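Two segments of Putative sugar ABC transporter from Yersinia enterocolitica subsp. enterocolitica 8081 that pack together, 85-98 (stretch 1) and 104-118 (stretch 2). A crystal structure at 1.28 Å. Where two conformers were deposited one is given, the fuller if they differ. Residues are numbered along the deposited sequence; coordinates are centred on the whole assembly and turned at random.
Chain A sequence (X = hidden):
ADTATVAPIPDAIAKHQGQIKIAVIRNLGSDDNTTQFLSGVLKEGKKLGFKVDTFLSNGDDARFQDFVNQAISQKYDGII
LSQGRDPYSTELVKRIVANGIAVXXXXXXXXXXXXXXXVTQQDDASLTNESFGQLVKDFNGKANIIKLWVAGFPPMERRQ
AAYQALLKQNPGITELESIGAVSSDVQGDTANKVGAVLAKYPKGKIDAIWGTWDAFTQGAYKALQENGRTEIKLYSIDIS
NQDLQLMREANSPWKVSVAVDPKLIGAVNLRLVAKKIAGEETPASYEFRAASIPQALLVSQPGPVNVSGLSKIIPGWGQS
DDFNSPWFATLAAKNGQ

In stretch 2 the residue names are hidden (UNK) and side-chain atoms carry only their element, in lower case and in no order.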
# COMPACT_ATOMS: atom_id res chain seq x y z
N ARG A 85 11.64 -7.72 -3.00
CA ARG A 85 12.83 -6.88 -2.99
C ARG A 85 13.89 -7.36 -3.97
O ARG A 85 13.89 -8.51 -4.45
CB ARG A 85 13.39 -6.76 -1.55
CG ARG A 85 12.47 -6.07 -0.62
CD ARG A 85 13.01 -5.93 0.83
NE ARG A 85 14.36 -5.49 0.83
CZ ARG A 85 14.98 -5.22 1.89
NH1 ARG A 85 16.25 -4.79 1.81
NH2 ARG A 85 14.32 -5.47 3.01
N ASP A 86 14.84 -6.48 -4.18
CA ASP A 86 16.12 -6.90 -4.74
C ASP A 86 16.88 -7.70 -3.69
O ASP A 86 16.72 -7.48 -2.51
CB ASP A 86 16.95 -5.61 -5.07
CG ASP A 86 16.60 -4.98 -6.46
OD1 ASP A 86 16.44 -5.76 -7.44
OD2 ASP A 86 16.58 -3.74 -6.48
N PRO A 87 17.71 -8.63 -4.11
CA PRO A 87 18.15 -8.89 -5.51
C PRO A 87 17.35 -9.94 -6.21
O PRO A 87 17.55 -10.16 -7.43
CB PRO A 87 19.56 -9.49 -5.29
CG PRO A 87 19.45 -10.20 -4.01
CD PRO A 87 18.58 -9.30 -3.12
N TYR A 88 16.45 -10.59 -5.49
CA TYR A 88 15.89 -11.87 -6.00
C TYR A 88 14.61 -11.76 -6.90
O TYR A 88 14.25 -12.75 -7.57
CB TYR A 88 15.62 -12.82 -4.80
CG TYR A 88 14.70 -12.13 -3.80
CD1 TYR A 88 13.36 -12.09 -4.02
CD2 TYR A 88 15.23 -11.45 -2.64
CE1 TYR A 88 12.49 -11.46 -3.13
CE2 TYR A 88 14.39 -10.78 -1.79
CZ TYR A 88 12.98 -10.79 -2.02
OH TYR A 88 12.16 -10.08 -1.19
N SER A 89 13.91 -10.63 -6.81
CA SER A 89 12.59 -10.63 -7.39
C SER A 89 12.55 -10.76 -8.89
O SER A 89 11.65 -11.41 -9.45
CB SER A 89 11.72 -9.42 -6.94
OG SER A 89 11.41 -9.51 -5.57
N THR A 90 13.55 -10.17 -9.56
CA THR A 90 13.53 -10.29 -11.02
C THR A 90 13.62 -11.74 -11.48
O THR A 90 12.90 -12.11 -12.39
CB THR A 90 14.67 -9.44 -11.59
OG1 THR A 90 14.49 -8.05 -11.27
CG2 THR A 90 14.78 -9.52 -13.06
N GLU A 91 14.59 -12.53 -10.98
CA GLU A 91 14.77 -13.89 -11.45
C GLU A 91 13.55 -14.69 -11.00
O GLU A 91 13.12 -15.60 -11.70
CB GLU A 91 16.07 -14.49 -10.90
CG GLU A 91 17.23 -14.02 -11.76
CD GLU A 91 17.20 -14.71 -13.13
OE1 GLU A 91 17.34 -14.05 -14.17
OE2 GLU A 91 16.99 -15.94 -13.15
N LEU A 92 12.96 -14.38 -9.84
CA LEU A 92 11.78 -15.12 -9.36
C LEU A 92 10.62 -14.97 -10.34
O LEU A 92 9.97 -15.90 -10.77
CB LEU A 92 11.29 -14.66 -7.98
CG LEU A 92 11.55 -15.33 -6.68
CD1 LEU A 92 10.75 -14.63 -5.60
CD2 LEU A 92 11.10 -16.75 -6.80
N VAL A 93 10.39 -13.71 -10.78
CA VAL A 93 9.33 -13.41 -11.74
C VAL A 93 9.60 -14.01 -13.08
O VAL A 93 8.70 -14.54 -13.73
CB VAL A 93 9.01 -11.92 -11.76
CG1 VAL A 93 7.99 -11.62 -12.86
CG2 VAL A 93 8.48 -11.44 -10.44
N LYS A 94 10.85 -13.97 -13.51
CA LYS A 94 11.18 -14.63 -14.75
C LYS A 94 10.84 -16.18 -14.71
O LYS A 94 10.41 -16.78 -15.70
CB LYS A 94 12.63 -14.49 -15.20
CG LYS A 94 12.95 -13.04 -15.63
CD LYS A 94 14.43 -12.90 -15.93
CE LYS A 94 14.69 -11.47 -16.35
NZ LYS A 94 16.10 -11.33 -16.67
N ARG A 95 11.04 -16.79 -13.53
CA ARG A 95 10.76 -18.21 -13.38
C ARG A 95 9.18 -18.44 -13.41
O ARG A 95 8.69 -19.42 -13.95
CB ARG A 95 11.38 -18.76 -12.09
CG ARG A 95 11.46 -20.28 -12.04
CD ARG A 95 12.60 -20.81 -11.12
NE ARG A 95 12.05 -21.02 -9.83
CZ ARG A 95 11.26 -22.03 -9.48
NH1 ARG A 95 10.78 -22.06 -8.24
NH2 ARG A 95 10.89 -23.01 -10.34
N ILE A 96 8.44 -17.50 -12.84
CA ILE A 96 7.00 -17.60 -12.85
C ILE A 96 6.56 -17.59 -14.30
O ILE A 96 5.77 -18.42 -14.74
CB ILE A 96 6.36 -16.41 -12.10
CG1 ILE A 96 6.67 -16.50 -10.58
CG2 ILE A 96 4.84 -16.40 -12.27
CD1 ILE A 96 6.24 -15.27 -9.77
N VAL A 97 7.02 -16.61 -15.05
CA VAL A 97 6.65 -16.46 -16.49
C VAL A 97 7.05 -17.72 -17.29
O VAL A 97 6.30 -18.25 -18.14
CB VAL A 97 7.27 -15.21 -17.09
CG1 VAL A 97 7.02 -15.20 -18.58
CG2 VAL A 97 6.65 -14.00 -16.44
N ALA A 98 8.29 -18.23 -17.02
CA ALA A 98 8.78 -19.42 -17.75
C ALA A 98 7.94 -20.64 -17.51
O ALA A 98 7.94 -21.50 -18.32
CB ALA A 98 10.20 -19.71 -17.33
N UNK A 104 1.13 -10.51 -11.89
CA UNK A 104 1.18 -9.08 -11.71
C UNK A 104 1.90 -8.84 -10.37
O UNK A 104 1.75 -9.63 -9.43
o UNK A 104 -0.23 -7.07 -11.61
c UNK A 104 -0.22 -8.46 -11.69
N UNK A 105 2.65 -7.72 -10.26
CA UNK A 105 3.33 -7.41 -9.09
C UNK A 105 3.03 -5.98 -8.65
O UNK A 105 2.67 -5.13 -9.45
c UNK A 105 5.13 -9.14 -9.52
c UNK A 105 4.84 -7.66 -9.14
c UNK A 105 5.56 -6.71 -10.07
N UNK A 106 3.13 -5.77 -7.33
CA UNK A 106 2.89 -4.47 -6.70
C UNK A 106 4.08 -4.11 -5.83
O UNK A 106 4.53 -4.95 -5.03
c UNK A 106 1.29 -1.97 -3.11
c UNK A 106 1.63 -4.48 -5.89
c UNK A 106 1.44 -3.16 -3.81
c UNK A 106 1.37 -3.20 -5.14
c UNK A 106 1.01 -0.82 -5.10
c UNK A 106 1.14 -1.98 -5.82
c UNK A 106 1.15 -0.77 -3.74
N UNK A 107 4.64 -2.92 -5.96
CA UNK A 107 5.75 -2.46 -5.14
C UNK A 107 6.89 -3.45 -5.08
O UNK A 107 7.51 -3.59 -4.00
o UNK A 107 4.75 0.07 -4.51
o UNK A 107 4.18 -0.49 -2.39
c UNK A 107 5.23 -2.15 -3.71
c UNK A 107 4.68 -0.76 -3.57
N UNK A 108 7.20 -4.01 -6.22
CA UNK A 108 8.20 -5.05 -6.33
C UNK A 108 9.34 -4.60 -7.21
O UNK A 108 9.13 -3.93 -8.21
o UNK A 108 6.63 -6.81 -5.78
c UNK A 108 7.53 -6.38 -6.81
c UNK A 108 8.50 -7.49 -7.11
N UNK A 109 10.57 -4.95 -6.83
CA UNK A 109 11.74 -4.55 -7.57
C UNK A 109 11.98 -5.42 -8.75
O UNK A 109 12.29 -6.60 -8.59
c UNK A 109 12.94 -4.60 -6.62
N UNK A 110 11.84 -4.86 -9.93
CA UNK A 110 11.97 -5.55 -11.19
C UNK A 110 12.96 -4.79 -12.11
O UNK A 110 12.79 -3.62 -12.31
c UNK A 110 10.71 -5.78 -11.93
c UNK A 110 10.03 -8.00 -10.84
c UNK A 110 10.93 -6.43 -13.26
c UNK A 110 9.68 -6.56 -11.03
N UNK A 111 14.01 -5.47 -12.56
CA UNK A 111 14.94 -4.88 -13.49
C UNK A 111 14.60 -5.31 -14.92
O UNK A 111 14.47 -6.50 -15.19
c UNK A 111 17.81 -5.78 -11.19
o UNK A 111 18.96 -5.71 -11.66
n UNK A 111 17.48 -6.60 -10.21
c UNK A 111 16.32 -5.44 -13.20
c UNK A 111 16.71 -4.98 -11.75
N UNK A 112 14.43 -4.35 -15.79
CA UNK A 112 14.16 -4.69 -17.15
C UNK A 112 12.73 -4.94 -17.48
O UNK A 112 11.82 -4.73 -16.65
N UNK A 113 12.51 -5.47 -18.65
CA UNK A 113 11.16 -5.63 -19.16
C UNK A 113 11.03 -7.15 -19.24
O UNK A 113 11.75 -7.82 -19.96
o UNK A 113 8.54 -4.90 -20.99
o UNK A 113 9.73 -6.52 -22.01
c UNK A 113 9.66 -5.52 -21.24
c UNK A 113 11.01 -5.08 -20.59
N UNK A 114 10.10 -7.66 -18.48
CA UNK A 114 9.74 -9.04 -18.51
C UNK A 114 8.43 -9.17 -19.35
O UNK A 114 7.34 -8.77 -18.88
c UNK A 114 10.79 -9.87 -14.87
c UNK A 114 10.89 -9.49 -16.31
c UNK A 114 9.56 -9.60 -17.08
c UNK A 114 9.12 -11.03 -17.16
N UNK A 115 8.48 -9.87 -20.46
CA UNK A 115 7.25 -9.91 -21.27
C UNK A 115 6.15 -10.71 -20.50
O UNK A 115 6.41 -11.74 -19.97
c UNK A 115 7.67 -10.63 -22.55
c UNK A 115 9.19 -10.39 -22.62
c UNK A 115 9.69 -10.29 -21.19
N UNK A 116 4.92 -10.17 -20.50
CA UNK A 116 3.84 -10.75 -19.77
C UNK A 116 3.58 -10.28 -18.40
O UNK A 116 2.45 -10.48 -17.87
N UNK A 117 4.55 -9.55 -17.82
CA UNK A 117 4.41 -8.99 -16.47
C UNK A 117 3.71 -7.62 -16.57
O UNK A 117 4.03 -6.84 -17.45
c UNK A 117 7.25 -7.98 -14.08
c UNK A 117 5.82 -8.83 -15.89
c UNK A 117 5.82 -8.23 -14.49
c UNK A 117 5.11 -9.09 -13.46
N UNK A 118 2.82 -7.37 -15.61
CA UNK A 118 2.52 -6.00 -15.28
C UNK A 118 3.14 -5.63 -13.96
O UNK A 118 2.92 -6.34 -12.96
c UNK A 118 0.98 -5.72 -15.23
o UNK A 118 0.36 -6.13 -16.43
c UNK A 118 0.67 -4.27 -14.92
O HOH W 1 14.87 -7.77 -8.41
O HOH W 2 15.17 -8.31 -16.89

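Position 104 carries one carbon and then one oxygen. Its CA-to-CB bond points away from stretch 1. It is Ser 104, in a strand that begins earlier in the chain.

Position 105 has one carbon bearing two more. One of these lies 4.2 Å from Val 93 CG2. The short fork, with no oxygen, is Val 105.

Position 106 has one carbon and a six-carbon ring without oxygen, out of reach of stretch 1. It is Phe 106.

Position 107 has two carbons, the second bearing two oxygens. It touches nothing on stretch 1. The short carboxylate is Asp 107.

Position 108 has one carbon bearing an oxygen and a carbon. The outer carbon is 3.8 Å from Ser 89 CB. It is Thr 108.

Position 109 has a single carbon, its CB, 3.6 Å from Asp 86 N. It is Ala 109.

Position 110 has four carbons, forked at the first, with one arm two carbons long. The end of that arm is 3.8 Å from Val 93 CG2. It is Ile 110.

Position 111 has three carbons, the third bearing one oxygen and one nitrogen. The nitrogen is 3.1 Å from Asp 86 OD1. The amide on a three-carbon chain is Gln 111.

Position 112 has no side-chain atoms. A CB at its backbone angles would jam against the preceding carbonyl oxygen. It is Gly 112.

Position 113 has two carbons, the second bearing two oxygens. Its CA-to-CB bond points away. It is Asp 113.

Position 114 has four carbons, forked at the first. The end of its long arm is 3.9 Å from Val 93 CG1 and 3.9 Å from Lys 94 CG. It is Ile 114.

Position 115 has three carbons closing a ring onto the backbone N. It is Pro 115.

Position 116 has no side chain, and its backbone angles again call for glycine. It is Gly 116.

Position 117 has four carbons, forked at the second. One tip is 3.9 Å from Val 93 CG1. It is Leu 117, which closes a type II turn; its N donates a hydrogen bond to Ile 114 O at 3.1 Å.

Position 118 has one carbon bearing an oxygen and a carbon, out of reach. It is Thr 118.

The contact centres on Val 93, which packs against Val 105, Ile 110, Ile 114 and Leu 117. Val 97 adds to this apolar patch, its CG2 3.9 Å from Ile 114 CG2. Gln 111 N donates a hydrogen bond to Thr 90 OG1 at 2.9 Å. Water 1 links Asp 86, Thr 90 and Ala 109.

Stretch 2 104-118: SVFDTAIQGDIPGLT
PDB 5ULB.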